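Side-chain contacts in citrate synthase (Metallosphaera sedula, PDB 6ABW), which probably catalyses the condensation of oxaloacetate with acetyl-CoA and water to citrate and CoA, a step of the tricarboxylic acid cycle: residues D93-L98 with V105-T110; Y85-Q90 with A139-A144; K239-I244 with Q305-L310; K288-R293 with Y333-P338; L62-D67 with D130-L135. All coordinates share one frame; numbering follows the deposited sequence.

Interaction 1 (D93-L98 with V105-T110); sequences DMIYSL and VGMMET
Met-107 and Met-94 meet the opposite helix through methyl ends that their third torsions turn aside: both chains are extended to SD and then bend, at 63° in Met-107 and at 27° in Met-94. The two helices, 89-97 and 104-119, are consecutive and joined by a short loop, a helix-loop-helix unit. The Met-107 and Ile-95 side chains cross at about a right angle, with Met-107 CE 3.7 Å from Ile-95 CG2 and 3.4 Å from Ile-95 O. Leu-98 slides past Met-107 in the opposite direction, with CD1 at 3.9 Å from Met-107 CG. The same CD1 of Leu-98 stands 4.0 Å from OG1 of Thr-110, whose CG2 in turn meets CE of Met-94 at 3.6 Å. No hydrogen bond joins the two segments, so this buried contact rests on van der Waals packing, mostly of apolar groups. Were Thr-110 an alanine, CE of Met-94 would probably lose its methyl partner and O of Gly-106 its hydroxyl donor. Met-94 also packs on Met-94 of the second subunit, which places the unit at the dimer interface. The side-chain hydroxyl of Thr-110 is satisfied within its own helix: OG1 donates to O of Gly-106 at 3.0 Å, tilted 28° from the carbonyl plane, while N of Thr-110 reaches that oxygen from the other face.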
# COMPACT_ATOMS: atom_id res chain seq x y z
N ASP A 93 -3.85 -6.37 19.73
CA ASP A 93 -5.30 -6.62 19.77
C ASP A 93 -5.84 -6.70 18.36
O ASP A 93 -6.73 -7.51 18.04
CB ASP A 93 -6.06 -5.49 20.49
CG ASP A 93 -5.76 -5.39 22.01
OD1 ASP A 93 -5.10 -6.30 22.58
OD2 ASP A 93 -6.19 -4.34 22.61
N MET A 94 -5.32 -5.87 17.49
CA MET A 94 -5.81 -5.88 16.12
C MET A 94 -5.50 -7.14 15.39
O MET A 94 -6.37 -7.69 14.69
CB MET A 94 -5.21 -4.73 15.33
CG MET A 94 -5.79 -3.41 15.83
SD MET A 94 -5.22 -1.92 14.92
CE MET A 94 -4.88 -2.67 13.35
N ILE A 95 -4.29 -7.65 15.56
CA ILE A 95 -3.93 -8.91 14.97
C ILE A 95 -4.89 -10.04 15.43
O ILE A 95 -5.35 -10.89 14.62
CB ILE A 95 -2.45 -9.27 15.28
CG1 ILE A 95 -1.47 -8.34 14.57
CG2 ILE A 95 -2.16 -10.73 14.90
CD1 ILE A 95 -0.09 -8.35 15.24
N TYR A 96 -5.15 -10.04 16.73
CA TYR A 96 -5.98 -11.07 17.35
C TYR A 96 -7.47 -10.84 17.11
O TYR A 96 -8.26 -11.72 17.36
CB TYR A 96 -5.72 -11.14 18.87
CG TYR A 96 -4.54 -12.02 19.17
CD1 TYR A 96 -3.24 -11.52 19.08
CD2 TYR A 96 -4.71 -13.33 19.53
CE1 TYR A 96 -2.12 -12.30 19.34
CE2 TYR A 96 -3.60 -14.13 19.81
CZ TYR A 96 -2.33 -13.62 19.68
OH TYR A 96 -1.27 -14.41 19.98
N SER A 97 -7.87 -9.72 16.52
CA SER A 97 -9.30 -9.53 16.24
C SER A 97 -9.69 -9.89 14.78
O SER A 97 -10.87 -10.01 14.48
CB SER A 97 -9.69 -8.11 16.56
OG SER A 97 -9.24 -7.30 15.55
N LEU A 98 -8.70 -10.09 13.91
CA LEU A 98 -8.98 -10.57 12.54
C LEU A 98 -9.40 -12.04 12.56
O LEU A 98 -9.06 -12.77 13.49
CB LEU A 98 -7.78 -10.32 11.67
CG LEU A 98 -7.47 -8.85 11.40
CD1 LEU A 98 -6.12 -8.68 10.70
CD2 LEU A 98 -8.56 -8.25 10.52
N VAL A 105 -0.19 -12.57 5.40
CA VAL A 105 0.38 -11.36 4.88
C VAL A 105 -0.60 -10.17 5.07
O VAL A 105 -0.17 -9.06 5.40
CB VAL A 105 0.81 -11.55 3.41
CG1 VAL A 105 1.22 -10.20 2.76
CG2 VAL A 105 1.93 -12.55 3.39
N GLY A 106 -1.91 -10.44 4.95
CA GLY A 106 -2.97 -9.48 5.20
C GLY A 106 -3.02 -9.02 6.66
O GLY A 106 -3.22 -7.84 6.97
N MET A 107 -2.82 -9.97 7.57
CA MET A 107 -2.72 -9.61 8.96
C MET A 107 -1.49 -8.71 9.22
O MET A 107 -1.55 -7.74 9.98
CB MET A 107 -2.67 -10.89 9.79
CG MET A 107 -3.91 -11.73 9.62
SD MET A 107 -3.85 -13.29 10.55
CE MET A 107 -3.77 -12.67 12.13
N MET A 108 -0.36 -9.04 8.61
CA MET A 108 0.79 -8.17 8.68
C MET A 108 0.49 -6.77 8.13
O MET A 108 0.95 -5.79 8.68
CB MET A 108 1.99 -8.74 7.90
CG MET A 108 2.55 -10.04 8.38
SD MET A 108 4.04 -10.46 7.39
CE MET A 108 5.11 -9.18 7.57
N GLU A 109 -0.18 -6.67 7.00
CA GLU A 109 -0.54 -5.44 6.37
C GLU A 109 -1.33 -4.56 7.36
O GLU A 109 -1.04 -3.33 7.52
CB GLU A 109 -1.33 -5.73 5.08
CG GLU A 109 -1.74 -4.56 4.24
CD GLU A 109 -2.92 -4.85 3.33
OE1 GLU A 109 -4.01 -5.22 3.84
OE2 GLU A 109 -2.85 -4.63 2.13
N THR A 110 -2.25 -5.17 8.09
CA THR A 110 -3.10 -4.46 9.00
C THR A 110 -2.29 -3.95 10.19
O THR A 110 -2.37 -2.80 10.59
CB THR A 110 -4.27 -5.33 9.43
OG1 THR A 110 -4.99 -5.76 8.27
CG2 THR A 110 -5.23 -4.56 10.32

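Interaction 2 (Y85-Q90 with A139-A144); sequences YEVPQQ and ASTVVA
Tyr-85 opens the contact with both its backbone and its ring. Its carbonyl O accepts a hydrogen bond from OG1 of Thr-141 at 2.7 Å; the hydroxyl approaches at a C=O...O angle of 123°, tilted 18° from the carbonyl plane. The Thr-141 side chain is turned with OG1 beside its own backbone N (chi1 -57°), which faces the hydroxyl to this carbonyl and sends CG2 toward Val-87. Further out on the Tyr-85 ring, CE1 lies 4.0 Å from CB of Ser-140. A water then joins the two hydroxyls, 3.0 Å from OH of Tyr-85 and 2.7 Å from OG of Ser-140, and a glycerol, probably from the crystallisation liquor, also bonds to the Tyr-85 hydroxyl. Two residues on, Val-87 points toward the helix and meets Thr-141 tip to tip, CG2 to CG2 at 4.0 Å. A valine replacing Thr-141 is likely to leave the carbonyl of Tyr-85 without its hydroxyl donor. Pro-88 then takes the N-cap position, immediately before helix 89-97. In this predominantly helical fold the segment leads from helix 71-84 into helix 89-97 and passes beside helix 128-151: Val-87 also touches Leu-115 of helix 104-119, and the Tyr-85 side chain touches Phe-164 of helix 164-173 and Pro-158 in the loop before it.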
# COMPACT_ATOMS: atom_id res chain seq x y z
N TYR A 85 11.26 -3.86 20.09
CA TYR A 85 10.32 -5.00 19.97
C TYR A 85 8.94 -4.72 20.49
O TYR A 85 7.98 -5.16 19.90
CB TYR A 85 10.83 -6.25 20.69
CG TYR A 85 12.02 -6.87 20.01
CD1 TYR A 85 11.94 -7.28 18.66
CD2 TYR A 85 13.16 -7.21 20.73
CE1 TYR A 85 13.02 -7.86 18.01
CE2 TYR A 85 14.23 -7.89 20.14
CZ TYR A 85 14.18 -8.16 18.77
OH TYR A 85 15.23 -8.81 18.22
N GLU A 86 8.85 -4.03 21.63
CA GLU A 86 7.58 -3.74 22.28
C GLU A 86 6.78 -2.77 21.41
O GLU A 86 7.28 -1.72 20.94
CB GLU A 86 7.75 -3.17 23.76
CG GLU A 86 8.77 -2.03 23.97
CD GLU A 86 9.47 -1.94 25.40
OE1 GLU A 86 8.72 -1.82 26.40
OE2 GLU A 86 10.76 -1.94 25.52
N VAL A 87 5.54 -3.16 21.13
CA VAL A 87 4.56 -2.28 20.47
C VAL A 87 3.33 -2.11 21.35
O VAL A 87 3.12 -2.89 22.22
CB VAL A 87 4.15 -2.85 19.09
CG1 VAL A 87 5.42 -2.91 18.22
CG2 VAL A 87 3.48 -4.22 19.18
N PRO A 88 2.48 -1.13 21.05
CA PRO A 88 1.32 -0.99 21.94
C PRO A 88 0.39 -2.13 21.82
O PRO A 88 0.27 -2.77 20.74
CB PRO A 88 0.67 0.31 21.49
CG PRO A 88 1.72 1.02 20.76
CD PRO A 88 2.56 -0.02 20.10
N GLN A 89 -0.28 -2.39 22.93
CA GLN A 89 -1.24 -3.47 23.01
C GLN A 89 -2.32 -3.43 21.92
O GLN A 89 -2.79 -4.50 21.48
CB GLN A 89 -1.86 -3.59 24.42
CG GLN A 89 -1.22 -4.77 25.15
CD GLN A 89 -1.71 -6.11 24.63
OE1 GLN A 89 -2.88 -6.25 24.21
NE2 GLN A 89 -0.83 -7.13 24.68
N GLN A 90 -2.66 -2.23 21.47
CA GLN A 90 -3.67 -2.05 20.45
C GLN A 90 -3.25 -2.73 19.13
O GLN A 90 -4.10 -3.24 18.42
CB GLN A 90 -3.96 -0.58 20.22
CG GLN A 90 -4.66 0.10 21.38
CD GLN A 90 -3.79 0.45 22.57
OE1 GLN A 90 -2.54 0.49 22.51
NE2 GLN A 90 -4.45 0.69 23.68
N ALA A 139 8.75 -5.83 12.91
CA ALA A 139 8.38 -6.90 11.97
C ALA A 139 8.46 -8.25 12.64
O ALA A 139 7.58 -9.08 12.46
CB ALA A 139 9.17 -6.85 10.68
N SER A 140 9.49 -8.44 13.46
CA SER A 140 9.63 -9.66 14.27
C SER A 140 8.43 -9.84 15.21
O SER A 140 7.79 -10.92 15.25
CB SER A 140 10.97 -9.61 15.05
OG SER A 140 11.10 -10.75 15.84
N THR A 141 8.10 -8.79 15.94
CA THR A 141 6.95 -8.84 16.84
C THR A 141 5.65 -9.16 16.14
O THR A 141 4.88 -10.00 16.58
CB THR A 141 6.86 -7.51 17.56
OG1 THR A 141 8.11 -7.27 18.25
CG2 THR A 141 5.71 -7.51 18.58
N VAL A 142 5.42 -8.49 15.01
CA VAL A 142 4.24 -8.73 14.19
C VAL A 142 4.15 -10.13 13.65
O VAL A 142 3.12 -10.79 13.83
CB VAL A 142 4.17 -7.70 13.05
CG1 VAL A 142 3.09 -8.07 12.04
CG2 VAL A 142 3.89 -6.32 13.70
N VAL A 143 5.23 -10.66 13.08
CA VAL A 143 5.14 -11.97 12.46
C VAL A 143 4.94 -13.09 13.50
O VAL A 143 4.09 -13.98 13.34
CB VAL A 143 6.34 -12.21 11.53
CG1 VAL A 143 6.26 -13.61 10.98
CG2 VAL A 143 6.31 -11.23 10.36
N ALA A 144 5.59 -12.95 14.64
CA ALA A 144 5.49 -13.92 15.71
C ALA A 144 4.02 -13.96 16.22
O ALA A 144 3.46 -15.03 16.44
CB ALA A 144 6.47 -13.55 16.84
O HOH W 1 13.58 -10.93 16.92

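Interaction 3 (K239-I244 with Q305-L310); sequences KQFVEI and QKLEEL
Close to the acetyl-CoA site, the C-terminal end of helix 233-244 packs against helix 295-315 through one leucine, Leu-307, which supplies the whole second-segment side of the contact. Its CD1 methyl is the common point: it lies 3.7 Å from CE1 of Phe-241 and also 3.7 Å from CD1 of Ile-244. The methyl meets the phenylalanine ring at the edge, in the ring plane, and the two side chains pass obliquely. Ile-244, the last residue of helix 233-244, reaches toward Leu-307 tip to tip. Its CG1 branch stands anti to the carbonyl carbon (chi1 -66°) and carries CD1 out to the leucine. The segment axes approach no closer than 11.4 Å and run at 109° to each other. That is a wide, steep crossing between helices of this mainly helical citrate synthase fold, bridged by side-chain ends rather than by close backbones, and only 122 Å² is buried. Phe-326 of helix 325-335 stands edge-to-face with the Phe-241 ring and also touches Leu-307. Gln-240 adds a looser touch, CB to CD1 of Leu-307 at 4.4 Å. Its amide turns to other partners: OE1 accepts from N of Met-266 and NE2 donates to O of Ala-237. The Gln-240 side chain comes about 4 Å from that of Leu-265, a residue seen to bind acetyl-CoA, and about 7 Å from the bound ligand itself.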
# COMPACT_ATOMS: atom_id res chain seq x y z
N LYS A 239 3.92 -27.29 -1.22
CA LYS A 239 2.66 -28.02 -1.40
C LYS A 239 2.76 -29.21 -2.33
O LYS A 239 2.05 -30.19 -2.10
CB LYS A 239 1.48 -27.13 -1.81
CG LYS A 239 0.89 -26.39 -0.62
CD LYS A 239 -0.06 -25.29 -1.11
CE LYS A 239 -0.58 -24.54 0.10
NZ LYS A 239 -1.31 -23.32 -0.36
N GLN A 240 3.71 -29.17 -3.26
CA GLN A 240 4.07 -30.35 -4.03
C GLN A 240 4.53 -31.50 -3.14
O GLN A 240 4.07 -32.64 -3.31
CB GLN A 240 5.19 -30.04 -5.01
CG GLN A 240 4.80 -28.99 -6.01
CD GLN A 240 5.99 -28.60 -6.88
OE1 GLN A 240 5.87 -28.60 -8.12
NE2 GLN A 240 7.13 -28.19 -6.24
N PHE A 241 5.34 -31.22 -2.15
CA PHE A 241 5.87 -32.24 -1.24
C PHE A 241 4.76 -32.81 -0.36
O PHE A 241 4.71 -34.01 -0.07
CB PHE A 241 7.01 -31.75 -0.34
CG PHE A 241 8.03 -30.87 -1.02
CD1 PHE A 241 8.41 -31.06 -2.37
CD2 PHE A 241 8.59 -29.81 -0.35
CE1 PHE A 241 9.31 -30.21 -3.00
CE2 PHE A 241 9.51 -28.97 -0.95
CZ PHE A 241 9.89 -29.15 -2.28
N VAL A 242 3.86 -31.94 0.06
CA VAL A 242 2.74 -32.36 0.86
C VAL A 242 1.81 -33.31 0.09
O VAL A 242 1.43 -34.36 0.62
CB VAL A 242 1.94 -31.17 1.36
CG1 VAL A 242 0.67 -31.64 2.12
CG2 VAL A 242 2.81 -30.29 2.24
N GLU A 243 1.58 -33.01 -1.16
CA GLU A 243 0.76 -33.82 -2.02
C GLU A 243 1.40 -35.20 -2.29
O GLU A 243 0.71 -36.22 -2.36
CB GLU A 243 0.56 -33.03 -3.31
CG GLU A 243 -0.33 -33.64 -4.38
CD GLU A 243 -0.68 -32.58 -5.41
OE1 GLU A 243 -1.27 -31.54 -5.00
OE2 GLU A 243 -0.29 -32.72 -6.59
N ILE A 244 2.70 -35.21 -2.46
CA ILE A 244 3.45 -36.47 -2.63
C ILE A 244 3.33 -37.32 -1.34
O ILE A 244 3.01 -38.52 -1.42
CB ILE A 244 4.91 -36.21 -3.03
CG1 ILE A 244 4.97 -35.58 -4.41
CG2 ILE A 244 5.73 -37.49 -2.97
CD1 ILE A 244 6.27 -34.90 -4.70
N GLN A 305 14.42 -33.56 -1.95
CA GLN A 305 15.70 -33.97 -2.52
C GLN A 305 15.50 -34.90 -3.77
O GLN A 305 16.18 -34.75 -4.80
CB GLN A 305 16.64 -34.55 -1.45
CG GLN A 305 17.98 -35.00 -2.00
CD GLN A 305 19.17 -34.82 -1.03
OE1 GLN A 305 20.26 -34.41 -1.44
NE2 GLN A 305 18.93 -35.06 0.26
N LYS A 306 14.55 -35.80 -3.68
CA LYS A 306 14.24 -36.69 -4.82
C LYS A 306 13.65 -35.90 -5.99
O LYS A 306 14.03 -36.12 -7.16
CB LYS A 306 13.23 -37.74 -4.37
CG LYS A 306 12.93 -38.79 -5.42
CD LYS A 306 14.18 -39.38 -6.15
CE LYS A 306 13.75 -40.46 -7.14
NZ LYS A 306 14.93 -41.25 -7.60
N LEU A 307 12.74 -34.97 -5.70
CA LEU A 307 12.23 -34.07 -6.78
C LEU A 307 13.30 -33.23 -7.41
O LEU A 307 13.30 -32.96 -8.65
CB LEU A 307 11.12 -33.17 -6.28
CG LEU A 307 9.71 -33.58 -6.40
CD1 LEU A 307 8.80 -32.44 -5.89
CD2 LEU A 307 9.36 -34.01 -7.85
N GLU A 308 14.25 -32.77 -6.61
CA GLU A 308 15.32 -31.98 -7.17
C GLU A 308 16.11 -32.81 -8.19
O GLU A 308 16.46 -32.35 -9.27
CB GLU A 308 16.28 -31.54 -6.02
CG GLU A 308 17.49 -30.73 -6.53
CD GLU A 308 18.56 -30.44 -5.47
OE1 GLU A 308 18.54 -30.94 -4.31
OE2 GLU A 308 19.46 -29.71 -5.85
N GLU A 309 16.39 -34.05 -7.83
CA GLU A 309 17.15 -34.96 -8.72
C GLU A 309 16.39 -35.20 -10.02
O GLU A 309 16.91 -35.07 -11.13
CB GLU A 309 17.38 -36.33 -8.04
CG GLU A 309 18.26 -37.22 -8.91
CD GLU A 309 18.87 -38.42 -8.17
OE1 GLU A 309 18.08 -39.27 -7.67
OE2 GLU A 309 20.15 -38.52 -8.15
N LEU A 310 15.12 -35.56 -9.86
CA LEU A 310 14.23 -35.73 -11.06
C LEU A 310 14.16 -34.46 -11.90
O LEU A 310 14.28 -34.49 -13.15
CB LEU A 310 12.82 -36.17 -10.65
CG LEU A 310 12.74 -37.52 -9.92
CD1 LEU A 310 11.33 -37.79 -9.41
CD2 LEU A 310 13.19 -38.65 -10.80

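Interaction 4 (K288-R293 with Y333-P338); sequences KVISER and YALGFP
Ala-334 fits between Ile-290 and Ser-291 where the C-terminal ends of helices 278-292 and 325-335 approach each other; the backbones are close, with CA of Ser-291 5.2 Å from CA of Ala-334. The tight part gathers around the alanine methyl. CD1 of Ile-290 is 3.6 Å from CB of Ala-334, and OG of Ser-291 stands 3.7 Å from the same CB. Ile-290 holds CG1 between its backbone N and carbonyl carbon (chi1 59°), a costlier setting that directs CD1 between Ala-334 and Leu-335. CD2 of the leucine lies 3.8 Å from Ile-290 CD1. Ala-184 and Met-185 of helix 179-191 adjoin this apolar patch, touching Ile-290 and Leu-335 respectively.

The other side is looser. Glu-292 and Arg-293 are poorly ordered and make no contact with segment 333-338; as modelled, their charged ends pair with Arg-298 and Glu-180 respectively. Past Leu-335 the second helix stops in a Schellman motif at the exposed Gly-336, whose positive phi of 112° would jam a CB against the preceding carbonyl. The hydroxyl of Ser-291 does not bond across the contact: OG is hydrogen-bonded to O of Ala-287, one turn back in its own helix.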
# COMPACT_ATOMS: atom_id res chain seq x y z
N LYS A 288 18.85 -29.71 5.63
CA LYS A 288 19.39 -31.03 5.95
C LYS A 288 19.61 -31.23 7.45
O LYS A 288 19.02 -32.07 8.09
CB LYS A 288 20.70 -31.22 5.20
CG LYS A 288 21.34 -32.57 5.52
CD LYS A 288 22.08 -33.15 4.33
CE LYS A 288 22.38 -34.61 4.66
NZ LYS A 288 23.14 -35.19 3.53
N VAL A 289 20.36 -30.34 8.04
CA VAL A 289 20.58 -30.36 9.48
C VAL A 289 19.33 -30.43 10.37
O VAL A 289 19.10 -31.38 11.15
CB VAL A 289 21.35 -29.07 9.86
CG1 VAL A 289 21.80 -29.15 11.32
CG2 VAL A 289 22.49 -28.81 8.87
N ILE A 290 18.46 -29.43 10.24
CA ILE A 290 17.35 -29.34 11.15
C ILE A 290 16.18 -30.25 10.80
O ILE A 290 15.33 -30.52 11.66
CB ILE A 290 16.84 -27.86 11.31
CG1 ILE A 290 16.42 -27.29 9.96
CG2 ILE A 290 17.94 -27.00 11.90
CD1 ILE A 290 15.67 -25.99 10.10
N SER A 291 16.11 -30.74 9.55
CA SER A 291 15.01 -31.64 9.17
C SER A 291 15.10 -33.01 9.78
O SER A 291 14.06 -33.68 9.96
CB SER A 291 14.96 -31.79 7.67
OG SER A 291 14.48 -30.54 7.16
N GLU A 292 16.33 -33.44 10.06
CA GLU A 292 16.58 -34.83 10.46
C GLU A 292 15.98 -35.12 11.82
O GLU A 292 15.48 -36.20 12.05
CB GLU A 292 18.09 -35.15 10.42
CG GLU A 292 18.78 -35.05 9.03
CD GLU A 292 17.92 -35.40 7.79
OE1 GLU A 292 17.73 -36.61 7.51
OE2 GLU A 292 17.45 -34.49 7.03
N ARG A 293 15.97 -34.11 12.69
CA ARG A 293 15.47 -34.24 14.05
C ARG A 293 13.93 -34.27 14.24
O ARG A 293 13.46 -34.27 15.39
CB ARG A 293 16.03 -33.10 14.91
CG ARG A 293 17.55 -32.96 14.98
CD ARG A 293 17.98 -32.52 16.39
NE ARG A 293 19.05 -31.53 16.46
CZ ARG A 293 18.93 -30.19 16.36
NH1 ARG A 293 17.76 -29.58 16.12
NH2 ARG A 293 20.02 -29.45 16.49
N TYR A 333 9.35 -25.14 7.69
CA TYR A 333 8.58 -26.26 8.26
C TYR A 333 9.36 -26.97 9.36
O TYR A 333 8.79 -27.24 10.42
CB TYR A 333 8.21 -27.26 7.16
CG TYR A 333 7.17 -28.23 7.60
CD1 TYR A 333 5.84 -27.91 7.59
CD2 TYR A 333 7.56 -29.47 8.12
CE1 TYR A 333 4.89 -28.84 8.00
CE2 TYR A 333 6.63 -30.39 8.55
CZ TYR A 333 5.31 -30.07 8.50
OH TYR A 333 4.40 -31.02 8.92
N ALA A 334 10.63 -27.21 9.12
CA ALA A 334 11.50 -27.95 10.07
C ALA A 334 11.66 -27.12 11.37
O ALA A 334 11.82 -27.66 12.43
CB ALA A 334 12.84 -28.17 9.42
N LEU A 335 11.61 -25.78 11.25
CA LEU A 335 11.63 -24.87 12.38
C LEU A 335 10.35 -24.90 13.20
O LEU A 335 10.40 -24.40 14.34
CB LEU A 335 11.94 -23.45 11.97
CG LEU A 335 13.36 -23.25 11.45
CD1 LEU A 335 13.47 -21.93 10.79
CD2 LEU A 335 14.43 -23.39 12.58
N GLY A 336 9.24 -25.38 12.66
CA GLY A 336 7.91 -25.40 13.33
C GLY A 336 6.88 -24.49 12.74
O GLY A 336 5.79 -24.37 13.28
N PHE A 337 7.20 -23.84 11.60
CA PHE A 337 6.23 -22.92 11.04
C PHE A 337 5.27 -23.67 10.15
O PHE A 337 5.68 -24.44 9.30
CB PHE A 337 6.88 -21.78 10.28
CG PHE A 337 7.66 -20.82 11.15
CD1 PHE A 337 6.99 -19.80 11.85
CD2 PHE A 337 9.01 -20.86 11.23
CE1 PHE A 337 7.67 -18.94 12.66
CE2 PHE A 337 9.71 -19.95 12.01
CZ PHE A 337 9.05 -19.02 12.77
N PRO A 338 3.96 -23.39 10.29
CA PRO A 338 3.07 -23.95 9.30
C PRO A 338 3.26 -23.33 7.90
O PRO A 338 3.67 -22.16 7.79
CB PRO A 338 1.68 -23.68 9.88
CG PRO A 338 1.88 -23.04 11.20
CD PRO A 338 3.29 -22.68 11.40

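Interaction 5 (L62-D67 with D130-L135); sequences LMLYGD and DNAVKL
Leu-64 points from helix 56-65 toward helix 128-151 and sets its two methyls against neighbouring residues there. Both methyls, CD1 and CD2, lie 4.0 Å from CB of Ala-132, and CD1 reaches on to CG2 of Val-133 at 3.7 Å. Val-133 presents CG2 because its CG1 stands anti to the backbone N (chi1 169°), leaving the other methyl beside that N and turned to Leu-64. Ile-359 of helix 342-365 touches both Leu-64 and Ala-132 on this buried part.

On the exposed side the pairing changes character. Tyr-65 and Asp-130 meet at about a right angle, with the ring and carboxylate planes 51° apart. The Tyr-65 hydroxyl is 3.5 Å from OD1 of Asp-130, a polar proximity that does not amount to a hydrogen bond. On its own helix, the tyrosine ring stacks with His-61. Directly after Tyr-65, Gly-66 leaves the helix with a positive phi of 95°, and its carbonyl accepts a bond from Arg-381 of the second subunit. Together, apolar side chains inside and a polar pair on the solvent side join helix 56-65 to helix 128-151 in the mainly helical citrate synthase fold.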
# COMPACT_ATOMS: atom_id res chain seq x y z
N LEU A 62 24.85 -3.60 7.10
CA LEU A 62 25.36 -3.48 5.74
C LEU A 62 24.41 -2.86 4.77
O LEU A 62 24.80 -2.02 3.98
CB LEU A 62 25.78 -4.90 5.26
CG LEU A 62 26.19 -5.08 3.83
CD1 LEU A 62 27.49 -4.31 3.62
CD2 LEU A 62 26.32 -6.59 3.55
N MET A 63 23.15 -3.29 4.79
CA MET A 63 22.16 -2.74 3.89
C MET A 63 21.78 -1.31 4.18
O MET A 63 21.55 -0.54 3.29
CB MET A 63 20.93 -3.61 3.90
CG MET A 63 21.22 -4.99 3.35
SD MET A 63 19.93 -5.34 2.15
CE MET A 63 20.98 -5.54 0.70
N LEU A 64 21.73 -0.96 5.44
CA LEU A 64 21.32 0.41 5.83
C LEU A 64 22.49 1.40 5.82
O LEU A 64 22.27 2.55 5.59
CB LEU A 64 20.66 0.38 7.19
CG LEU A 64 19.33 -0.32 7.22
CD1 LEU A 64 18.84 -0.27 8.64
CD2 LEU A 64 18.32 0.30 6.30
N TYR A 65 23.69 0.96 6.15
CA TYR A 65 24.83 1.87 6.31
C TYR A 65 25.95 1.65 5.31
O TYR A 65 26.83 2.49 5.24
CB TYR A 65 25.41 1.79 7.68
CG TYR A 65 24.50 2.23 8.76
CD1 TYR A 65 23.64 1.34 9.34
CD2 TYR A 65 24.46 3.54 9.22
CE1 TYR A 65 22.75 1.72 10.31
CE2 TYR A 65 23.56 3.91 10.27
CZ TYR A 65 22.69 2.99 10.79
OH TYR A 65 21.73 3.17 11.83
N GLY A 66 25.92 0.55 4.56
CA GLY A 66 26.87 0.35 3.45
C GLY A 66 28.11 -0.45 3.78
O GLY A 66 28.88 -0.73 2.85
N ASP A 67 28.30 -0.85 5.03
CA ASP A 67 29.39 -1.71 5.44
C ASP A 67 29.00 -2.56 6.57
O ASP A 67 28.08 -2.22 7.31
CB ASP A 67 30.54 -0.87 5.96
CG ASP A 67 31.40 -0.36 4.86
OD1 ASP A 67 32.18 -1.18 4.24
OD2 ASP A 67 31.34 0.87 4.65
N ASP A 130 17.85 4.71 11.66
CA ASP A 130 17.37 4.33 12.98
C ASP A 130 15.88 3.91 12.91
O ASP A 130 15.48 2.98 13.62
CB ASP A 130 17.50 5.46 14.02
CG ASP A 130 18.99 5.85 14.38
OD1 ASP A 130 19.96 5.07 14.25
OD2 ASP A 130 19.15 7.01 14.86
N ASN A 131 15.07 4.67 12.19
CA ASN A 131 13.63 4.32 12.01
C ASN A 131 13.47 2.96 11.33
O ASN A 131 12.63 2.21 11.71
CB ASN A 131 12.90 5.41 11.21
CG ASN A 131 12.82 6.77 11.99
OD1 ASN A 131 12.62 7.85 11.40
ND2 ASN A 131 12.94 6.70 13.27
N ALA A 132 14.31 2.65 10.34
CA ALA A 132 14.26 1.34 9.67
C ALA A 132 14.64 0.18 10.60
O ALA A 132 14.03 -0.92 10.58
CB ALA A 132 15.15 1.38 8.48
N VAL A 133 15.67 0.40 11.44
CA VAL A 133 16.08 -0.62 12.43
C VAL A 133 14.95 -0.96 13.37
O VAL A 133 14.69 -2.12 13.63
CB VAL A 133 17.31 -0.17 13.25
CG1 VAL A 133 17.57 -1.11 14.45
CG2 VAL A 133 18.54 -0.22 12.35
N LYS A 134 14.26 0.08 13.84
CA LYS A 134 13.15 -0.15 14.75
C LYS A 134 12.00 -0.90 14.00
O LYS A 134 11.31 -1.74 14.57
CB LYS A 134 12.62 1.17 15.30
CG LYS A 134 13.53 1.79 16.41
CD LYS A 134 12.92 3.03 17.05
CE LYS A 134 13.22 4.27 16.21
NZ LYS A 134 12.48 5.41 16.81
N LEU A 135 11.78 -0.57 12.76
CA LEU A 135 10.73 -1.25 11.98
C LEU A 135 11.04 -2.74 11.82
O LEU A 135 10.15 -3.57 11.88
CB LEU A 135 10.60 -0.54 10.58
CG LEU A 135 9.49 -1.11 9.65
CD1 LEU A 135 9.02 -0.03 8.67
CD2 LEU A 135 9.96 -2.32 8.85

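Overall arrangement
From the N terminus, interaction 5 closes a loop of 62 residues from helix 56-65 onto the start of helix 128-151. Interaction 2 opens within that loop and closes farther along the same helix, so the two cross. Interaction 1 is nested inside both, a short helix-loop-helix closure, and touches interaction 2 where Met-108 CE packs on Val-143 CG2 at 3.7 Å. Interactions 3 and 4 follow in series and cross each other, their centres about 16 Å apart, tying together helices 233-244, 278-292, 295-315 and 325-335; of the two, interaction 3 lies near the acetyl-CoA site. Interactions 3 and 5 lie on opposite sides of the chain's centre, while interactions 1 and 5 both touch the second subunit.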